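Long-range contact in similar to hydroxylamine oxidoreductase (Kuenenia stuttgartiensis, PDB 6H5L), which probably acts as an oxidoreductase, carrying electrons through its many heme c groups within a large multiheme reductase complex: residues F45-R58 against L193-E207. Numbering follows the deposited sequence.
Sequences FKAQMLDMYWQPNR and LYGQHGCDMCHSGAE. With HEC (heme c), chain F.
E207 receives helix 56-58 at its first turn: its OE2 accepts the backbone N-H of N57 at 3.1 Å through the syn lone pair, while OE1 takes N57 ND2 at 3.0 Å from above the carboxylate plane. Glutamate suits this place because its extended chain brings both oxygens to the helix start, where the negative charge probably also meets the helix dipole favourably; Y17 OH is a further donor to OE1. With an alanine here, the N57 backbone N-H and side-chain amide would probably lose their acceptors, and a gap would be likely beside P56 and Q55.

At the other end, Q48 runs its aliphatic part over one face of the Y194 ring, CG lying 4.1 Å from the ring centroid. With CG beside the backbone N (chi1 -62°) and the chain extended beyond it, the amide reaches helix 197-202. Glutamine offers both a donor and an acceptor there: NE2 makes a weak but nearly straight bond to Q196 O, and bonds more firmly to Y184 OH, whereas OE1 accepts from a water. The Y194 hydroxyl in turn accepts M49 N at 3.2 Å.

Between these ends, the carboxylates of D51 and D200 lie close together; D200 OD1 accepts from Y184 OH and N178 ND2. W54 lays its broad indole against the helix, with M201 CA over one face and M201 SD in an oblique Met-aromatic contact 5.0 Å from the six-membered ring centroid. Serine at 204 is small enough for its CB to meet W54 CB, while its OG donates to M201 O.

Packed this way, residues 45-58 back the helix of a CxxCH heme-binding motif, in which C199 and C202 form thioethers and H203 NE2 ligates the iron, as is typical of multiheme c-type cytochromes.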
ATOM      1  N   PHE A  45     -47.697 -43.907  14.634  1.00 26.59           N
ATOM      2  CA  PHE A  45     -46.333 -44.088  14.161  1.00 22.99           C
ATOM      3  C   PHE A  45     -45.374 -43.616  15.244  1.00 34.86           C
ATOM      4  O   PHE A  45     -45.785 -43.085  16.280  1.00 37.58           O
ATOM      5  CB  PHE A  45     -46.096 -43.342  12.842  1.00 23.75           C
ATOM      6  CG  PHE A  45     -46.100 -41.842  12.978  1.00 30.01           C
ATOM      7  CD1 PHE A  45     -47.291 -41.135  12.971  1.00 25.15           C
ATOM      8  CD2 PHE A  45     -44.910 -41.142  13.098  1.00 32.37           C
ATOM      9  CE1 PHE A  45     -47.295 -39.757  13.090  1.00 23.22           C
ATOM     10  CE2 PHE A  45     -44.908 -39.767  13.219  1.00 25.01           C
ATOM     11  CZ  PHE A  45     -46.100 -39.072  13.215  1.00 22.61           C
ATOM     12  N   LYS A  46     -44.083 -43.819  14.996  1.00 29.45           N
ATOM     13  CA  LYS A  46     -43.022 -43.332  15.864  1.00 29.22           C
ATOM     14  C   LYS A  46     -42.122 -42.394  15.074  1.00 27.10           C
ATOM     15  O   LYS A  46     -41.984 -42.520  13.854  1.00 26.98           O
ATOM     16  CB  LYS A  46     -42.196 -44.484  16.452  1.00 28.93           C
ATOM     17  CG  LYS A  46     -42.987 -45.399  17.371  1.00 41.67           C
ATOM     18  CD  LYS A  46     -42.073 -46.310  18.170  1.00 38.56           C
ATOM     19  CE  LYS A  46     -42.867 -47.162  19.146  1.00 59.06           C
ATOM     20  NZ  LYS A  46     -41.980 -47.890  20.096  1.00 75.32           N
ATOM     21  N   ALA A  47     -41.518 -41.445  15.780  1.00 22.81           N
ATOM     22  CA  ALA A  47     -40.694 -40.440  15.127  1.00 27.43           C
ATOM     23  C   ALA A  47     -39.388 -41.043  14.627  1.00 27.48           C
ATOM     24  O   ALA A  47     -38.855 -41.996  15.202  1.00 25.92           O
ATOM     25  CB  ALA A  47     -40.399 -39.290  16.087  1.00 20.61           C
ATOM     26  N   GLN A  48     -38.875 -40.478  13.537  1.00 24.60           N
ATOM     27  CA  GLN A  48     -37.549 -40.847  13.067  1.00 31.09           C
ATOM     28  C   GLN A  48     -36.496 -40.336  14.048  1.00 28.81           C
ATOM     29  O   GLN A  48     -36.732 -39.401  14.818  1.00 30.21           O
ATOM     30  CB  GLN A  48     -37.300 -40.288  11.665  1.00 26.49           C
ATOM     31  CG  GLN A  48     -38.264 -40.818  10.615  1.00 27.17           C
ATOM     32  CD  GLN A  48     -38.056 -40.188   9.250  1.00 27.00           C
ATOM     33  OE1 GLN A  48     -36.982 -40.299   8.658  1.00 26.09           O
ATOM     34  NE2 GLN A  48     -39.087 -39.521   8.744  1.00 18.76           N
ATOM     35  N   MET A  49     -35.323 -40.974  14.015  1.00 23.85           N
ATOM     36  CA  MET A  49     -34.276 -40.675  14.989  1.00 28.33           C
ATOM     37  C   MET A  49     -33.906 -39.195  14.985  1.00 23.51           C
ATOM     38  O   MET A  49     -33.783 -38.569  16.045  1.00 23.74           O
ATOM     39  CB  MET A  49     -33.042 -41.533  14.706  1.00 28.69           C
ATOM     40  CG  MET A  49     -33.224 -43.012  14.990  1.00 32.14           C
ATOM     41  SD  MET A  49     -31.839 -43.987  14.373  1.00 44.82           S
ATOM     42  CE  MET A  49     -32.086 -43.845  12.604  1.00 27.55           C
ATOM     43  N   LEU A  50     -33.738 -38.612  13.797  1.00 23.03           N
ATOM     44  CA  LEU A  50     -33.271 -37.237  13.686  1.00 24.08           C
ATOM     45  C   LEU A  50     -34.305 -36.209  14.125  1.00 24.07           C
ATOM     46  O   LEU A  50     -33.987 -35.015  14.157  1.00 20.56           O
ATOM     47  CB  LEU A  50     -32.840 -36.951  12.250  1.00 19.17           C
ATOM     48  CG  LEU A  50     -31.579 -37.675  11.783  1.00 20.41           C
ATOM     49  CD1 LEU A  50     -31.603 -37.848  10.278  1.00 18.76           C
ATOM     50  CD2 LEU A  50     -30.340 -36.907  12.217  1.00 22.06           C
ATOM     51  N   ASP A  51     -35.526 -36.633  14.460  1.00 26.28           N
ATOM     52  CA  ASP A  51     -36.513 -35.697  14.981  1.00 25.10           C
ATOM     53  C   ASP A  51     -36.106 -35.129  16.335  1.00 32.16           C
ATOM     54  O   ASP A  51     -36.660 -34.106  16.753  1.00 27.06           O
ATOM     55  CB  ASP A  51     -37.881 -36.372  15.074  1.00 24.18           C
ATOM     56  CG  ASP A  51     -38.463 -36.691  13.709  1.00 28.45           C
ATOM     57  OD1 ASP A  51     -37.873 -36.260  12.695  1.00 32.17           O
ATOM     58  OD2 ASP A  51     -39.507 -37.372  13.645  1.00 30.60           O
ATOM     59  N   MET A  52     -35.165 -35.776  17.031  1.00 25.63           N
ATOM     60  CA  MET A  52     -34.532 -35.146  18.185  1.00 23.68           C
ATOM     61  C   MET A  52     -33.991 -33.772  17.822  1.00 31.39           C
ATOM     62  O   MET A  52     -34.114 -32.817  18.601  1.00 32.11           O
ATOM     63  CB  MET A  52     -33.394 -36.018  18.717  1.00 26.20           C
ATOM     64  CG  MET A  52     -33.799 -37.313  19.389  1.00 27.16           C
ATOM     65  SD  MET A  52     -32.331 -38.112  20.069  1.00 22.45           S
ATOM     66  CE  MET A  52     -33.041 -39.565  20.830  1.00 44.56           C
ATOM     67  N   TYR A  53     -33.386 -33.659  16.639  1.00 29.12           N
ATOM     68  CA  TYR A  53     -32.784 -32.415  16.185  1.00 24.14           C
ATOM     69  C   TYR A  53     -33.708 -31.578  15.313  1.00 21.74           C
ATOM     70  O   TYR A  53     -33.629 -30.349  15.358  1.00 28.06           O
ATOM     71  CB  TYR A  53     -31.489 -32.711  15.417  1.00 22.61           C
ATOM     72  CG  TYR A  53     -30.459 -33.475  16.227  1.00 21.51           C
ATOM     73  CD1 TYR A  53     -29.578 -32.810  17.073  1.00 22.71           C
ATOM     74  CD2 TYR A  53     -30.366 -34.860  16.145  1.00 23.77           C
ATOM     75  CE1 TYR A  53     -28.636 -33.504  17.816  1.00 15.87           C
ATOM     76  CE2 TYR A  53     -29.428 -35.560  16.882  1.00 16.71           C
ATOM     77  CZ  TYR A  53     -28.566 -34.878  17.716  1.00 18.15           C
ATOM     78  OH  TYR A  53     -27.634 -35.577  18.450  1.00 24.83           O
ATOM     79  N   TRP A  54     -34.592 -32.204  14.529  1.00 25.05           N
ATOM     80  CA  TRP A  54     -35.470 -31.419  13.667  1.00 27.57           C
ATOM     81  C   TRP A  54     -36.578 -30.747  14.473  1.00 25.80           C
ATOM     82  O   TRP A  54     -36.960 -29.607  14.183  1.00 25.14           O
ATOM     83  CB  TRP A  54     -36.066 -32.290  12.560  1.00 22.21           C
ATOM     84  CG  TRP A  54     -35.090 -33.083  11.706  1.00 22.66           C
ATOM     85  CD1 TRP A  54     -35.323 -34.304  11.145  1.00 25.15           C
ATOM     86  CD2 TRP A  54     -33.756 -32.710  11.310  1.00 27.89           C
ATOM     87  NE1 TRP A  54     -34.228 -34.717  10.431  1.00 23.75           N
ATOM     88  CE2 TRP A  54     -33.251 -33.762  10.518  1.00 24.80           C
ATOM     89  CE3 TRP A  54     -32.941 -31.598  11.549  1.00 24.64           C
ATOM     90  CZ2 TRP A  54     -31.970 -33.735   9.966  1.00 21.31           C
ATOM     91  CZ3 TRP A  54     -31.669 -31.573  11.000  1.00 20.41           C
ATOM     92  CH2 TRP A  54     -31.199 -32.635  10.217  1.00 23.43           C
ATOM     93  N   GLN A  55     -37.110 -31.437  15.480  1.00 25.07           N
ATOM     94  CA  GLN A  55     -38.212 -30.928  16.300  1.00 28.08           C
ATOM     95  C   GLN A  55     -37.880 -31.205  17.758  1.00 29.50           C
ATOM     96  O   GLN A  55     -38.386 -32.159  18.363  1.00 29.41           O
ATOM     97  CB  GLN A  55     -39.541 -31.574  15.896  1.00 30.38           C
ATOM     98  CG  GLN A  55     -40.765 -30.958  16.542  1.00 26.66           C
ATOM     99  CD  GLN A  55     -41.289 -29.753  15.784  1.00 23.65           C
ATOM    100  OE1 GLN A  55     -40.650 -29.259  14.854  1.00 30.73           O
ATOM    101  NE2 GLN A  55     -42.466 -29.280  16.174  1.00 21.77           N
ATOM    102  N   PRO A  56     -37.015 -30.381  18.362  1.00 20.87           N
ATOM    103  CA  PRO A  56     -36.492 -30.723  19.698  1.00 26.21           C
ATOM    104  C   PRO A  56     -37.542 -30.742  20.796  1.00 29.79           C
ATOM    105  O   PRO A  56     -37.528 -31.656  21.629  1.00 25.79           O
ATOM    106  CB  PRO A  56     -35.436 -29.633  19.944  1.00 24.57           C
ATOM    107  CG  PRO A  56     -35.084 -29.124  18.584  1.00 23.03           C
ATOM    108  CD  PRO A  56     -36.351 -29.196  17.796  1.00 17.91           C
ATOM    109  N   ASN A  57     -38.438 -29.752  20.839  1.00 24.31           N
ATOM    110  CA  ASN A  57     -39.446 -29.708  21.897  1.00 24.31           C
ATOM    111  C   ASN A  57     -40.228 -31.011  21.983  1.00 27.30           C
ATOM    112  O   ASN A  57     -40.474 -31.528  23.079  1.00 25.25           O
ATOM    113  CB  ASN A  57     -40.404 -28.537  21.671  1.00 22.42           C
ATOM    114  CG  ASN A  57     -39.847 -27.216  22.169  1.00 36.86           C
ATOM    115  OD1 ASN A  57     -38.997 -27.185  23.060  1.00 34.11           O
ATOM    116  ND2 ASN A  57     -40.336 -26.115  21.607  1.00 26.90           N
ATOM    117  N   ARG A  58     -40.613 -31.563  20.835  1.00 27.46           N
ATOM    118  CA  ARG A  58     -41.447 -32.756  20.824  1.00 30.94           C
ATOM    119  C   ARG A  58     -40.636 -34.038  20.974  1.00 28.96           C
ATOM    120  O   ARG A  58     -41.138 -35.010  21.546  1.00 29.10           O
ATOM    121  CB  ARG A  58     -42.271 -32.800  19.538  1.00 29.52           C
ATOM    122  CG  ARG A  58     -43.127 -34.047  19.354  1.00 28.59           C
ATOM    123  CD  ARG A  58     -44.324 -34.069  20.287  1.00 30.92           C
ATOM    124  NE  ARG A  58     -45.193 -35.212  20.027  1.00 35.04           N
ATOM    125  CZ  ARG A  58     -46.300 -35.478  20.712  1.00 30.08           C
ATOM    126  NH1 ARG A  58     -46.673 -34.680  21.703  1.00 33.44           N
ATOM    127  NH2 ARG A  58     -47.032 -36.540  20.408  1.00 26.25           N
ATOM    128  N   LEU A 193     -41.252 -45.568   7.001  1.00 22.53           N
ATOM    129  CA  LEU A 193     -41.120 -44.360   7.809  1.00 23.79           C
ATOM    130  C   LEU A 193     -39.886 -43.562   7.410  1.00 26.11           C
ATOM    131  O   LEU A 193     -39.954 -42.342   7.227  1.00 32.78           O
ATOM    132  CB  LEU A 193     -41.062 -44.724   9.293  1.00 24.12           C
ATOM    133  CG  LEU A 193     -40.672 -43.580  10.233  1.00 22.61           C
ATOM    134  CD1 LEU A 193     -41.781 -42.539  10.325  1.00 18.19           C
ATOM    135  CD2 LEU A 193     -40.298 -44.106  11.612  1.00 19.75           C
ATOM    136  N   TYR A 194     -38.746 -44.237   7.274  1.00 25.30           N
ATOM    137  CA  TYR A 194     -37.501 -43.555   6.946  1.00 23.69           C
ATOM    138  C   TYR A 194     -37.361 -43.244   5.464  1.00 25.39           C
ATOM    139  O   TYR A 194     -36.390 -42.583   5.078  1.00 19.61           O
ATOM    140  CB  TYR A 194     -36.311 -44.381   7.432  1.00 18.75           C
ATOM    141  CG  TYR A 194     -36.111 -44.278   8.924  1.00 24.62           C
ATOM    142  CD1 TYR A 194     -35.335 -43.264   9.469  1.00 19.22           C
ATOM    143  CD2 TYR A 194     -36.714 -45.181   9.790  1.00 21.80           C
ATOM    144  CE1 TYR A 194     -35.156 -43.157  10.835  1.00 22.40           C
ATOM    145  CE2 TYR A 194     -36.540 -45.083  11.156  1.00 20.51           C
ATOM    146  CZ  TYR A 194     -35.761 -44.070  11.673  1.00 19.10           C
ATOM    147  OH  TYR A 194     -35.589 -43.974  13.033  1.00 24.26           O
ATOM    148  N   GLY A 195     -38.292 -43.700   4.625  1.00 20.43           N
ATOM    149  CA  GLY A 195     -38.364 -43.185   3.271  1.00 17.29           C
ATOM    150  C   GLY A 195     -38.736 -41.719   3.221  1.00 20.00           C
ATOM    151  O   GLY A 195     -38.477 -41.051   2.214  1.00 26.38           O
ATOM    152  N   GLN A 196     -39.328 -41.201   4.298  1.00 18.27           N
ATOM    153  CA  GLN A 196     -39.641 -39.787   4.445  1.00 22.24           C
ATOM    154  C   GLN A 196     -38.523 -39.021   5.143  1.00 29.51           C
ATOM    155  O   GLN A 196     -38.789 -38.032   5.839  1.00 21.99           O
ATOM    156  CB  GLN A 196     -40.965 -39.636   5.195  1.00 17.65           C
ATOM    157  CG  GLN A 196     -42.090 -40.455   4.574  1.00 15.95           C
ATOM    158  CD  GLN A 196     -43.352 -40.458   5.407  1.00 20.03           C
ATOM    159  OE1 GLN A 196     -44.446 -40.224   4.893  1.00 23.62           O
ATOM    160  NE2 GLN A 196     -43.212 -40.734   6.698  1.00 19.67           N
ATOM    161  N   HIS A 197     -37.277 -39.478   4.979  1.00 26.88           N
ATOM    162  CA  HIS A 197     -36.126 -38.839   5.615  1.00 20.74           C
ATOM    163  C   HIS A 197     -36.025 -37.369   5.233  1.00 27.64           C
ATOM    164  O   HIS A 197     -35.839 -36.501   6.093  1.00 25.55           O
ATOM    165  CB  HIS A 197     -34.850 -39.590   5.225  1.00 21.16           C
ATOM    166  CG  HIS A 197     -33.583 -38.883   5.597  1.00 17.81           C
ATOM    167  ND1 HIS A 197     -32.925 -39.111   6.787  1.00 17.23           N
ATOM    168  CD2 HIS A 197     -32.843 -37.967   4.927  1.00 19.47           C
ATOM    169  CE1 HIS A 197     -31.839 -38.361   6.837  1.00 16.98           C
ATOM    170  NE2 HIS A 197     -31.766 -37.656   5.722  1.00 17.19           N
ATOM    171  N   GLY A 198     -36.131 -37.071   3.936  1.00 22.88           N
ATOM    172  CA  GLY A 198     -36.065 -35.693   3.489  1.00 21.39           C
ATOM    173  C   GLY A 198     -37.228 -34.843   3.952  1.00 27.32           C
ATOM    174  O   GLY A 198     -37.089 -33.620   4.043  1.00 32.85           O
ATOM    175  N   CYS A 199     -38.368 -35.465   4.259  1.00 25.48           N
ATOM    176  CA  CYS A 199     -39.539 -34.705   4.684  1.00 26.60           C
ATOM    177  C   CYS A 199     -39.310 -34.060   6.046  1.00 26.75           C
ATOM    178  O   CYS A 199     -39.513 -32.851   6.214  1.00 24.80           O
ATOM    179  CB  CYS A 199     -40.771 -35.612   4.713  1.00 25.45           C
ATOM    180  SG  CYS A 199     -41.101 -36.477   3.157  1.00 26.57           S
ATOM    181  N   ASP A 200     -38.884 -34.852   7.035  1.00 31.56           N
ATOM    182  CA  ASP A 200     -38.605 -34.301   8.358  1.00 27.98           C
ATOM    183  C   ASP A 200     -37.453 -33.307   8.320  1.00 27.45           C
ATOM    184  O   ASP A 200     -37.414 -32.369   9.125  1.00 27.57           O
ATOM    185  CB  ASP A 200     -38.290 -35.427   9.342  1.00 29.13           C
ATOM    186  CG  ASP A 200     -39.426 -36.419   9.479  1.00 32.13           C
ATOM    187  OD1 ASP A 200     -40.312 -36.434   8.599  1.00 30.87           O
ATOM    188  OD2 ASP A 200     -39.440 -37.178  10.471  1.00 30.57           O
ATOM    189  N   MET A 201     -36.512 -33.494   7.394  1.00 30.87           N
ATOM    190  CA  MET A 201     -35.353 -32.617   7.293  1.00 26.98           C
ATOM    191  C   MET A 201     -35.699 -31.280   6.652  1.00 25.96           C
ATOM    192  O   MET A 201     -35.114 -30.255   7.020  1.00 27.06           O
ATOM    193  CB  MET A 201     -34.255 -33.319   6.493  1.00 28.04           C
ATOM    194  CG  MET A 201     -32.872 -32.707   6.615  1.00 23.10           C
ATOM    195  SD  MET A 201     -31.616 -33.798   5.918  1.00 23.86           S
ATOM    196  CE  MET A 201     -30.172 -32.741   5.981  1.00 17.10           C
ATOM    197  N   CYS A 202     -36.646 -31.269   5.715  1.00 21.16           N
ATOM    198  CA  CYS A 202     -37.022 -30.051   5.010  1.00 21.96           C
ATOM    199  C   CYS A 202     -38.094 -29.258   5.740  1.00 28.65           C
ATOM    200  O   CYS A 202     -38.125 -28.028   5.625  1.00 33.67           O
ATOM    201  CB  CYS A 202     -37.513 -30.394   3.600  1.00 25.90           C
ATOM    202  SG  CYS A 202     -37.509 -29.024   2.420  1.00 27.22           S
ATOM    203  N   HIS A 203     -38.974 -29.931   6.485  1.00 23.16           N
ATOM    204  CA  HIS A 203     -39.978 -29.266   7.308  1.00 23.76           C
ATOM    205  C   HIS A 203     -39.502 -29.006   8.729  1.00 30.92           C
ATOM    206  O   HIS A 203     -40.332 -28.851   9.630  1.00 28.29           O
ATOM    207  CB  HIS A 203     -41.272 -30.083   7.328  1.00 18.41           C
ATOM    208  CG  HIS A 203     -42.041 -30.033   6.047  1.00 23.25           C
ATOM    209  ND1 HIS A 203     -43.228 -29.338   5.917  1.00 15.51           N
ATOM    210  CD2 HIS A 203     -41.791 -30.582   4.837  1.00 24.00           C
ATOM    211  CE1 HIS A 203     -43.683 -29.469   4.684  1.00 22.19           C
ATOM    212  NE2 HIS A 203     -42.828 -30.217   4.010  1.00 23.42           N
ATOM    213  N   SER A 204     -38.193 -28.931   8.938  1.00 28.87           N
ATOM    214  CA  SER A 204     -37.604 -28.690  10.245  1.00 28.96           C
ATOM    215  C   SER A 204     -37.426 -27.210  10.561  1.00 30.46           C
ATOM    216  O   SER A 204     -36.845 -26.879  11.601  1.00 29.60           O
ATOM    217  CB  SER A 204     -36.247 -29.397  10.352  1.00 25.86           C
ATOM    218  OG  SER A 204     -35.305 -28.851   9.443  1.00 20.39           O
ATOM    219  N   GLY A 205     -37.900 -26.318   9.696  1.00 27.66           N
ATOM    220  CA  GLY A 205     -37.709 -24.897   9.902  1.00 23.25           C
ATOM    221  C   GLY A 205     -38.726 -24.266  10.832  1.00 23.70           C
ATOM    222  O   GLY A 205     -38.897 -23.044  10.833  1.00 27.31           O
ATOM    223  N   ALA A 206     -39.412 -25.089  11.628  1.00 27.02           N
ATOM    224  CA  ALA A 206     -40.429 -24.590  12.545  1.00 25.05           C
ATOM    225  C   ALA A 206     -39.860 -24.256  13.919  1.00 25.00           C
ATOM    226  O   ALA A 206     -40.273 -23.267  14.534  1.00 27.08           O
ATOM    227  CB  ALA A 206     -41.564 -25.608  12.682  1.00 24.05           C
ATOM    228  N   GLU A 207     -38.918 -25.059  14.416  1.00 24.15           N
ATOM    229  CA  GLU A 207     -38.282 -24.793  15.696  1.00 23.30           C
ATOM    230  C   GLU A 207     -36.791 -24.517  15.586  1.00 23.69           C
ATOM    231  O   GLU A 207     -36.166 -24.189  16.600  1.00 21.90           O
ATOM    232  CB  GLU A 207     -38.502 -25.968  16.663  1.00 22.61           C
ATOM    233  CG  GLU A 207     -39.965 -26.299  16.913  1.00 22.12           C
ATOM    234  CD  GLU A 207     -40.166 -27.165  18.142  1.00 27.98           C
ATOM    235  OE1 GLU A 207     -41.156 -26.946  18.873  1.00 34.64           O
ATOM    236  OE2 GLU A 207     -39.330 -28.060  18.384  1.00 30.38           O
TER
HETATM  237 FE   HEC F 604     -43.535 -30.414   2.159  1.00 28.77          FE
HETATM  238  CHA HEC F 604     -45.637 -27.995   1.058  1.00 28.78           C
HETATM  239  CHB HEC F 604     -46.024 -32.206   3.446  1.00 32.17           C
HETATM  240  CHC HEC F 604     -41.497 -33.273   2.143  1.00 26.57           C
HETATM  241  CHD HEC F 604     -40.797 -28.531   1.507  1.00 26.66           C
HETATM  242  NA  HEC F 604     -45.480 -30.133   2.250  1.00 33.07           N
HETATM  243  C1A HEC F 604     -46.193 -29.081   1.708  1.00 26.44           C
HETATM  244  C2A HEC F 604     -47.602 -29.346   1.951  1.00 34.67           C
HETATM  245  C3A HEC F 604     -47.700 -30.505   2.610  1.00 33.74           C
HETATM  246  C4A HEC F 604     -46.366 -31.029   2.815  1.00 33.02           C
HETATM  247  CMA HEC F 604     -49.012 -31.173   3.077  1.00 24.57           C
HETATM  248  CAA HEC F 604     -48.801 -28.461   1.538  1.00 34.34           C
HETATM  249  CBA HEC F 604     -48.692 -27.085   2.183  1.00 35.79           C
HETATM  250  CGA HEC F 604     -49.387 -27.104   3.518  1.00 38.46           C
HETATM  251  O1A HEC F 604     -48.738 -26.705   4.516  1.00 31.30           O
HETATM  252  O2A HEC F 604     -50.571 -27.526   3.589  1.00 47.77           O
HETATM  253  NB  HEC F 604     -43.693 -32.392   2.764  1.00 30.63           N
HETATM  254  C1B HEC F 604     -44.897 -32.938   3.141  1.00 30.96           C
HETATM  255  C2B HEC F 604     -44.771 -34.382   3.141  1.00 29.27           C
HETATM  256  C3B HEC F 604     -43.499 -34.686   2.776  1.00 27.12           C
HETATM  257  C4B HEC F 604     -42.812 -33.428   2.535  1.00 28.91           C
HETATM  258  CMB HEC F 604     -45.966 -35.287   3.524  1.00 35.05           C
HETATM  259  CAB HEC F 604     -42.756 -36.042   2.597  1.00 23.58           C
HETATM  260  CBB HEC F 604     -43.354 -37.275   3.314  1.00 20.11           C
HETATM  261  NC  HEC F 604     -41.500 -30.836   1.918  1.00 32.03           N
HETATM  262  C1C HEC F 604     -40.882 -32.071   1.865  1.00 29.91           C
HETATM  263  C2C HEC F 604     -39.530 -31.885   1.364  1.00 28.09           C
HETATM  264  C3C HEC F 604     -39.304 -30.561   1.294  1.00 26.62           C
HETATM  265  C4C HEC F 604     -40.558 -29.886   1.575  1.00 26.51           C
HETATM  266  CMC HEC F 604     -38.466 -33.006   1.297  1.00 23.76           C
HETATM  267  CAC HEC F 604     -37.991 -29.845   0.888  1.00 26.42           C
HETATM  268  CBC HEC F 604     -37.575 -30.207  -0.553  1.00 30.08           C
HETATM  269  ND  HEC F 604     -43.261 -28.538   1.383  1.00 26.70           N
HETATM  270  C1D HEC F 604     -42.014 -27.944   1.227  1.00 25.62           C
HETATM  271  C2D HEC F 604     -42.201 -26.605   0.716  1.00 19.32           C
HETATM  272  C3D HEC F 604     -43.724 -26.430   0.575  1.00 22.26           C
HETATM  273  C4D HEC F 604     -44.294 -27.685   1.011  1.00 28.02           C
HETATM  274  CMD HEC F 604     -41.083 -25.586   0.399  1.00 19.73           C
HETATM  275  CAD HEC F 604     -44.511 -25.198   0.072  1.00 22.16           C
HETATM  276  CBD HEC F 604     -43.984 -24.725  -1.279  1.00 14.60           C
HETATM  277  CGD HEC F 604     -44.775 -23.524  -1.717  1.00 24.32           C
HETATM  278  O1D HEC F 604     -45.818 -23.243  -1.076  1.00 26.54           O
HETATM  279  O2D HEC F 604     -44.369 -22.855  -2.702  1.00 23.55           O
HETATM  280  O   HOH W   1     -34.483 -39.565   8.749  1.00 24.89           O
HETATM  281  O   HOH W   2     -39.071 -28.159  13.406  1.00 26.08           O
HETATM  282  O   HOH W   3     -43.614 -30.881   0.103  1.00 30.68           O